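Local coordinates for beta-N-acetylglucosaminidase-like protein Glycoside hydrolase family 20 (Flavobacterium johnsoniae, PDB 6YHH) that probably hydrolyses terminal beta-linked N-acetylglucosamine residues from chitin-derived oligosaccharides, as a family 20 beta-N-acetylhexosaminidase, at residues A591-W596 with Q628-V633; F178-V183 with L206-E211. All coordinates share one frame; numbering follows the deposited sequence.

Contact 1. Residues A591-W596 with Q628-V633; sequences AFFNKW and QELLLV
Phe-593 lays one face of its ring over the CB of Leu-630, a CH-pi contact in which CB stands 3.9 Å from the centroid of the Phe-593 ring. The setting is an antiparallel pair of helices, 583-607 and 617-634, within the helical C-terminal part of the chain; the short segments run at 153° to each other, their axes 9.3 Å apart. The phenylalanine's CG lies anti to the carbonyl carbon (chi1 -59°), which places the ring beside Leu-630. The two leucines of 628-633 that meet it need no polar mate. Leu-630 also puts CD1 against the CZ and CE1 side of the ring, while Leu-631 runs alongside Phe-593, pointing the other way, with CD2 at the ring edge, near its plane. Leu-668 and Leu-671 of helix 665-671 pack on the same phenylalanine and bury it. Cutting Phe-593 back to an alanine removes the ring, which would probably leave Leu-630 CB without its aromatic face and open a gap between the helices. Asn-594 suits its exposed position; its ND2 rests on a methyl of Leu-631 without bonding to it. Leu-631 CG lies 3.7 Å from Phe-593 CB, while its CD1 comes to 3.5 Å from Asn-594 ND2.

Contact 2. Residues F178-V183 with L206-E211; sequences FHWHLV and LYYTQE
The indole of Trp-180 is filled in on both faces and met at its edge: Phe-178 CE2 lies over the rim of one face, Leu-182 CD2 over the rim of the opposite one, and the OH of Tyr-208 sits at the edge, near the ring plane. The tyrosine ring in turn takes Trp-180 CZ2 almost squarely over its centre, 3.3 Å above the plane. This is an edge-to-face pair, with the Trp-180 six-membered ring and the Tyr-208 ring 4.5 Å apart between centroids and their planes inclined at 53°. The same edge of the indole carries a weak hydrogen bond, Trp-180 NE1 to Tyr-208 OH at 3.2 Å, with an N-H...O angle of 157°. Tyr-208 OH is also hydrogen-bonded to the backbone O of Gln-158, so the buried hydroxyl has two polar partners.

Strand 177-184 belongs to the TIM-barrel catalytic domain of family 20, and its backbone pairs with the parallel strands 146-152 and 226-230. With chi1 at -152°, CG roughly anti to the backbone N, the indole of Trp-180 lies against the loop before helix 210-222, where Ile-213 and Ile-216 also pack on it. His-179 and His-181 take the other side of the strand, both hydrogen-bonded to Glu-230. A tryptophan suits the outward position because it spans the gap between strand and loop with a broad apolar surface, yet brings an N-H to a buried hydroxyl. Leu-182, two residues on, adds an apolar branch: its CD2 touches both rings, approaching Tyr-208 CE2 to 3.6 Å.

In the fold
From the N terminus, the chain passes the family 20 domain 2 and enters the catalytic barrel, where contact 2 comes first. It closes a loop of 22 residues between strand 177-184 and the start of helix 210-222, tying a barrel strand to the outer layer; next to it, Thr-209 and Glu-211 exchange hydrogen bonds with Glu-211 and Thr-209 of the second subunit. The chain completes the barrel before contact 1 closes a mostly helical connection of 31 residues between helices 583-607 and 617-634. The two contacts are therefore in series, neither nesting nor crossing. The centres of contacts 1 and 2 are about 51 Å apart. They lie on opposite sides of the chain's centre and do not touch.

Contact 1. Residues A591-W596 with Q628-V633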
loop_
_atom_site.group_PDB
_atom_site.type_symbol
_atom_site.label_atom_id
_atom_site.label_comp_id
_atom_site.label_asym_id
_atom_site.label_seq_id
_atom_site.Cartn_x
_atom_site.Cartn_y
_atom_site.Cartn_z
ATOM N N ALA A 591 -20.982 11.569 29.369
ATOM C CA ALA A 591 -21.057 11.475 27.933
ATOM C C ALA A 591 -20.343 10.183 27.436
ATOM O O ALA A 591 -20.805 9.562 26.467
ATOM C CB ALA A 591 -20.447 12.674 27.251
ATOM N N PHE A 592 -19.280 9.796 28.127
ATOM C CA PHE A 592 -18.522 8.570 27.702
ATOM C C PHE A 592 -19.335 7.357 28.000
ATOM O O PHE A 592 -19.410 6.443 27.195
ATOM C CB PHE A 592 -17.169 8.482 28.437
ATOM C CG PHE A 592 -16.156 9.429 27.886
ATOM C CD1 PHE A 592 -15.354 9.085 26.751
ATOM C CD2 PHE A 592 -15.966 10.670 28.467
ATOM C CE1 PHE A 592 -14.381 9.989 26.282
ATOM C CE2 PHE A 592 -15.050 11.558 27.976
ATOM C CZ PHE A 592 -14.263 11.239 26.868
ATOM N N PHE A 593 -20.001 7.346 29.149
ATOM C CA PHE A 593 -20.858 6.208 29.467
ATOM C C PHE A 593 -22.003 6.048 28.489
ATOM O O PHE A 593 -22.303 4.916 28.019
ATOM C CB PHE A 593 -21.422 6.338 30.889
ATOM C CG PHE A 593 -20.379 6.420 31.953
ATOM C CD1 PHE A 593 -19.186 5.671 31.873
ATOM C CD2 PHE A 593 -20.604 7.137 33.099
ATOM C CE1 PHE A 593 -18.222 5.773 32.852
ATOM C CE2 PHE A 593 -19.636 7.227 34.079
ATOM C CZ PHE A 593 -18.466 6.548 33.960
ATOM N N ASN A 594 -22.680 7.139 28.124
ATOM C CA ASN A 594 -23.732 7.038 27.143
ATOM C C ASN A 594 -23.144 6.562 25.782
ATOM O O ASN A 594 -23.757 5.725 25.065
ATOM C CB ASN A 594 -24.444 8.358 26.981
ATOM C CG ASN A 594 -25.286 8.690 28.165
ATOM O OD1 ASN A 594 -25.259 9.832 28.698
ATOM N ND2 ASN A 594 -26.016 7.784 28.577
ATOM N N LYS A 595 -21.964 7.039 25.432
ATOM C CA LYS A 595 -21.337 6.626 24.197
ATOM C C LYS A 595 -21.037 5.126 24.191
ATOM O O LYS A 595 -21.349 4.431 23.169
ATOM C CB LYS A 595 -20.001 7.385 23.969
ATOM C CG LYS A 595 -19.350 6.984 22.663
ATOM C CD LYS A 595 -18.076 7.774 22.364
ATOM C CE LYS A 595 -17.547 7.412 20.964
ATOM N NZ LYS A 595 -16.407 8.317 20.619
ATOM N N TRP A 596 -20.474 4.615 25.278
ATOM C CA TRP A 596 -20.115 3.186 25.328
ATOM C C TRP A 596 -21.320 2.258 25.304
ATOM O O TRP A 596 -21.284 1.121 24.817
ATOM C CB TRP A 596 -19.201 2.934 26.484
ATOM C CG TRP A 596 -17.899 3.747 26.324
ATOM C CD1 TRP A 596 -17.238 4.114 25.167
ATOM C CD2 TRP A 596 -17.087 4.217 27.394
ATOM N NE1 TRP A 596 -16.090 4.812 25.471
ATOM C CE2 TRP A 596 -15.962 4.858 26.828
ATOM C CE3 TRP A 596 -17.161 4.101 28.756
ATOM C CZ2 TRP A 596 -14.953 5.437 27.624
ATOM C CZ3 TRP A 596 -16.202 4.674 29.530
ATOM C CH2 TRP A 596 -15.102 5.338 28.952
ATOM N N GLN A 628 -23.609 1.693 32.520
ATOM C CA GLN A 628 -25.011 1.832 32.955
ATOM C C GLN A 628 -25.063 2.117 34.449
ATOM O O GLN A 628 -25.860 2.958 34.910
ATOM C CB GLN A 628 -25.841 0.559 32.616
ATOM C CG GLN A 628 -26.146 0.385 31.133
ATOM C CD GLN A 628 -26.684 -1.029 30.717
ATOM O OE1 GLN A 628 -27.748 -1.415 31.107
ATOM N NE2 GLN A 628 -26.005 -1.694 29.809
ATOM N N GLU A 629 -24.281 1.401 35.208
ATOM C CA GLU A 629 -24.333 1.549 36.689
ATOM C C GLU A 629 -23.680 2.874 37.149
ATOM O O GLU A 629 -24.205 3.644 38.048
ATOM C CB GLU A 629 -23.744 0.340 37.398
ATOM C CG GLU A 629 -23.991 0.315 38.925
ATOM C CD GLU A 629 -25.477 0.113 39.235
ATOM O OE1 GLU A 629 -26.136 -0.680 38.536
ATOM O OE2 GLU A 629 -25.963 0.755 40.197
ATOM N N LEU A 630 -22.547 3.220 36.530
ATOM C CA LEU A 630 -21.891 4.439 36.854
ATOM C C LEU A 630 -22.727 5.669 36.483
ATOM O O LEU A 630 -22.589 6.726 37.148
ATOM C CB LEU A 630 -20.515 4.530 36.200
ATOM C CG LEU A 630 -19.532 3.525 36.821
ATOM C CD1 LEU A 630 -18.246 3.366 36.002
ATOM C CD2 LEU A 630 -19.139 3.906 38.228
ATOM N N LEU A 631 -23.549 5.604 35.442
ATOM C CA LEU A 631 -24.505 6.704 35.216
ATOM C C LEU A 631 -25.406 6.893 36.470
ATOM O O LEU A 631 -25.716 8.030 36.873
ATOM C CB LEU A 631 -25.374 6.445 33.988
ATOM C CG LEU A 631 -24.610 6.653 32.653
ATOM C CD1 LEU A 631 -25.464 6.106 31.563
ATOM C CD2 LEU A 631 -24.366 8.134 32.416
ATOM N N LEU A 632 -25.813 5.794 37.073
ATOM C CA LEU A 632 -26.666 5.920 38.277
ATOM C C LEU A 632 -25.852 6.404 39.448
ATOM O O LEU A 632 -26.311 7.243 40.239
ATOM C CB LEU A 632 -27.317 4.597 38.615
ATOM C CG LEU A 632 -28.238 4.039 37.554
ATOM C CD1 LEU A 632 -28.493 2.601 37.878
ATOM C CD2 LEU A 632 -29.539 4.820 37.456
ATOM N N VAL A 633 -24.635 5.934 39.578
ATOM C CA VAL A 633 -23.715 6.397 40.613
ATOM C C VAL A 633 -23.522 7.926 40.533
ATOM O O VAL A 633 -23.700 8.625 41.534
ATOM C CB VAL A 633 -22.357 5.714 40.528
ATOM C CG1 VAL A 633 -21.356 6.338 41.460
ATOM C CG2 VAL A 633 -22.421 4.231 40.857
#

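Contact 2. Residues F178-V183 with L206-E211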
loop_
_atom_site.group_PDB
_atom_site.type_symbol
_atom_site.label_atom_id
_atom_site.label_comp_id
_atom_site.label_asym_id
_atom_site.label_seq_id
_atom_site.Cartn_x
_atom_site.Cartn_y
_atom_site.Cartn_z
ATOM N N PHE A 178 18.814 3.177 9.213
ATOM C CA PHE A 178 17.866 2.056 9.009
ATOM C C PHE A 178 18.640 0.784 9.216
ATOM O O PHE A 178 19.556 0.470 8.471
ATOM C CB PHE A 178 17.313 2.132 7.637
ATOM C CG PHE A 178 16.395 0.979 7.251
ATOM C CD1 PHE A 178 15.098 0.904 7.753
ATOM C CD2 PHE A 178 16.824 -0.035 6.439
ATOM C CE1 PHE A 178 14.263 -0.128 7.418
ATOM C CE2 PHE A 178 15.924 -1.066 6.108
ATOM C CZ PHE A 178 14.673 -1.075 6.577
ATOM N N HIS A 179 18.346 0.104 10.303
ATOM C CA HIS A 179 19.017 -1.134 10.660
ATOM C C HIS A 179 18.106 -2.290 10.177
ATOM O O HIS A 179 16.960 -2.445 10.552
ATOM C CB HIS A 179 19.310 -1.117 12.153
ATOM C CG HIS A 179 19.686 -2.414 12.792
ATOM N ND1 HIS A 179 19.727 -2.518 14.167
ATOM C CD2 HIS A 179 20.020 -3.652 12.308
ATOM C CE1 HIS A 179 20.014 -3.759 14.507
ATOM N NE2 HIS A 179 20.208 -4.461 13.407
ATOM N N TRP A 180 18.688 -3.132 9.334
ATOM C CA TRP A 180 17.888 -4.157 8.608
ATOM C C TRP A 180 18.255 -5.543 9.175
ATOM O O TRP A 180 19.363 -6.078 8.963
ATOM C CB TRP A 180 18.199 -4.042 7.114
ATOM C CG TRP A 180 17.130 -4.458 6.125
ATOM C CD1 TRP A 180 15.882 -4.980 6.340
ATOM C CD2 TRP A 180 17.251 -4.294 4.693
ATOM N NE1 TRP A 180 15.203 -5.125 5.157
ATOM C CE2 TRP A 180 16.020 -4.703 4.117
ATOM C CE3 TRP A 180 18.257 -3.807 3.878
ATOM C CZ2 TRP A 180 15.797 -4.646 2.752
ATOM C CZ3 TRP A 180 18.055 -3.795 2.507
ATOM C CH2 TRP A 180 16.817 -4.199 1.976
ATOM N N HIS A 181 17.332 -6.102 9.944
ATOM C CA HIS A 181 17.522 -7.394 10.618
ATOM C C HIS A 181 17.053 -8.457 9.652
ATOM O O HIS A 181 15.836 -8.705 9.537
ATOM C CB HIS A 181 16.771 -7.372 11.986
ATOM C CG HIS A 181 16.947 -8.616 12.823
ATOM N ND1 HIS A 181 17.943 -8.718 13.763
ATOM C CD2 HIS A 181 16.301 -9.818 12.849
ATOM C CE1 HIS A 181 17.919 -9.916 14.301
ATOM N NE2 HIS A 181 16.906 -10.586 13.804
ATOM N N LEU A 182 18.030 -8.998 8.894
ATOM C CA LEU A 182 17.801 -9.699 7.672
ATOM C C LEU A 182 17.812 -11.236 7.778
ATOM O O LEU A 182 17.517 -11.930 6.800
ATOM C CB LEU A 182 18.842 -9.259 6.632
ATOM C CG LEU A 182 18.677 -7.880 6.035
ATOM C CD1 LEU A 182 19.993 -7.377 5.476
ATOM C CD2 LEU A 182 17.658 -8.039 4.961
ATOM N N VAL A 183 18.007 -11.724 9.002
ATOM C CA VAL A 183 18.086 -13.121 9.308
ATOM C C VAL A 183 17.697 -13.362 10.760
ATOM O O VAL A 183 18.070 -12.569 11.643
ATOM C CB VAL A 183 19.547 -13.668 9.131
ATOM C CG1 VAL A 183 19.485 -15.182 9.324
ATOM C CG2 VAL A 183 20.151 -13.201 7.766
ATOM N N LEU A 206 10.777 -15.978 0.340
ATOM C CA LEU A 206 10.531 -14.573 0.755
ATOM C C LEU A 206 11.907 -13.982 1.095
ATOM O O LEU A 206 12.541 -14.394 2.080
ATOM C CB LEU A 206 9.622 -14.580 1.973
ATOM C CG LEU A 206 8.225 -15.094 1.782
ATOM C CD1 LEU A 206 7.491 -15.167 3.100
ATOM C CD2 LEU A 206 7.481 -14.239 0.787
ATOM N N TYR A 207 12.407 -13.061 0.246
ATOM C CA TYR A 207 13.725 -12.509 0.382
ATOM C C TYR A 207 13.895 -11.304 -0.522
ATOM O O TYR A 207 13.110 -11.107 -1.448
ATOM C CB TYR A 207 14.877 -13.558 0.108
ATOM C CG TYR A 207 14.854 -14.095 -1.322
ATOM C CD1 TYR A 207 14.015 -15.175 -1.653
ATOM C CD2 TYR A 207 15.630 -13.564 -2.291
ATOM C CE1 TYR A 207 13.936 -15.646 -2.951
ATOM C CE2 TYR A 207 15.567 -14.047 -3.604
ATOM C CZ TYR A 207 14.754 -15.082 -3.905
ATOM O OH TYR A 207 14.733 -15.575 -5.187
ATOM N N TYR A 208 14.901 -10.517 -0.195
ATOM C CA TYR A 208 15.288 -9.388 -1.037
ATOM C C TYR A 208 16.379 -9.826 -2.010
ATOM O O TYR A 208 17.357 -10.484 -1.612
ATOM C CB TYR A 208 15.857 -8.281 -0.260
ATOM C CG TYR A 208 14.943 -7.835 0.891
ATOM C CD1 TYR A 208 13.819 -7.076 0.642
ATOM C CD2 TYR A 208 15.253 -8.155 2.205
ATOM C CE1 TYR A 208 12.981 -6.709 1.710
ATOM C CE2 TYR A 208 14.454 -7.733 3.260
ATOM C CZ TYR A 208 13.355 -6.978 2.988
ATOM O OH TYR A 208 12.562 -6.581 4.079
ATOM N N THR A 209 16.183 -9.502 -3.285
ATOM C CA THR A 209 17.263 -9.776 -4.238
ATOM C C THR A 209 18.423 -8.839 -3.986
ATOM O O THR A 209 18.296 -7.791 -3.396
ATOM C CB THR A 209 16.823 -9.673 -5.708
ATOM O OG1 THR A 209 16.608 -8.283 -6.059
ATOM C CG2 THR A 209 15.617 -10.453 -5.989
ATOM N N GLN A 210 19.590 -9.179 -4.532
ATOM C CA GLN A 210 20.792 -8.286 -4.427
ATOM C C GLN A 210 20.520 -6.930 -5.076
ATOM O O GLN A 210 20.897 -5.908 -4.566
ATOM C CB GLN A 210 22.064 -8.965 -4.989
ATOM C CG GLN A 210 22.337 -10.267 -4.251
ATOM C CD GLN A 210 23.710 -10.830 -4.512
ATOM O OE1 GLN A 210 24.421 -10.364 -5.404
ATOM N NE2 GLN A 210 24.122 -11.776 -3.683
ATOM N N GLU A 211 19.822 -6.947 -6.241
ATOM C CA GLU A 211 19.554 -5.736 -6.948
ATOM C C GLU A 211 18.550 -4.898 -6.091
ATOM O O GLU A 211 18.723 -3.683 -6.017
ATOM C CB GLU A 211 18.950 -5.974 -8.308
ATOM C CG GLU A 211 18.461 -4.694 -8.982
ATOM C CD GLU A 211 17.608 -5.025 -10.245
ATOM O OE1 GLU A 211 16.336 -5.123 -10.068
ATOM O OE2 GLU A 211 18.284 -5.172 -11.295
#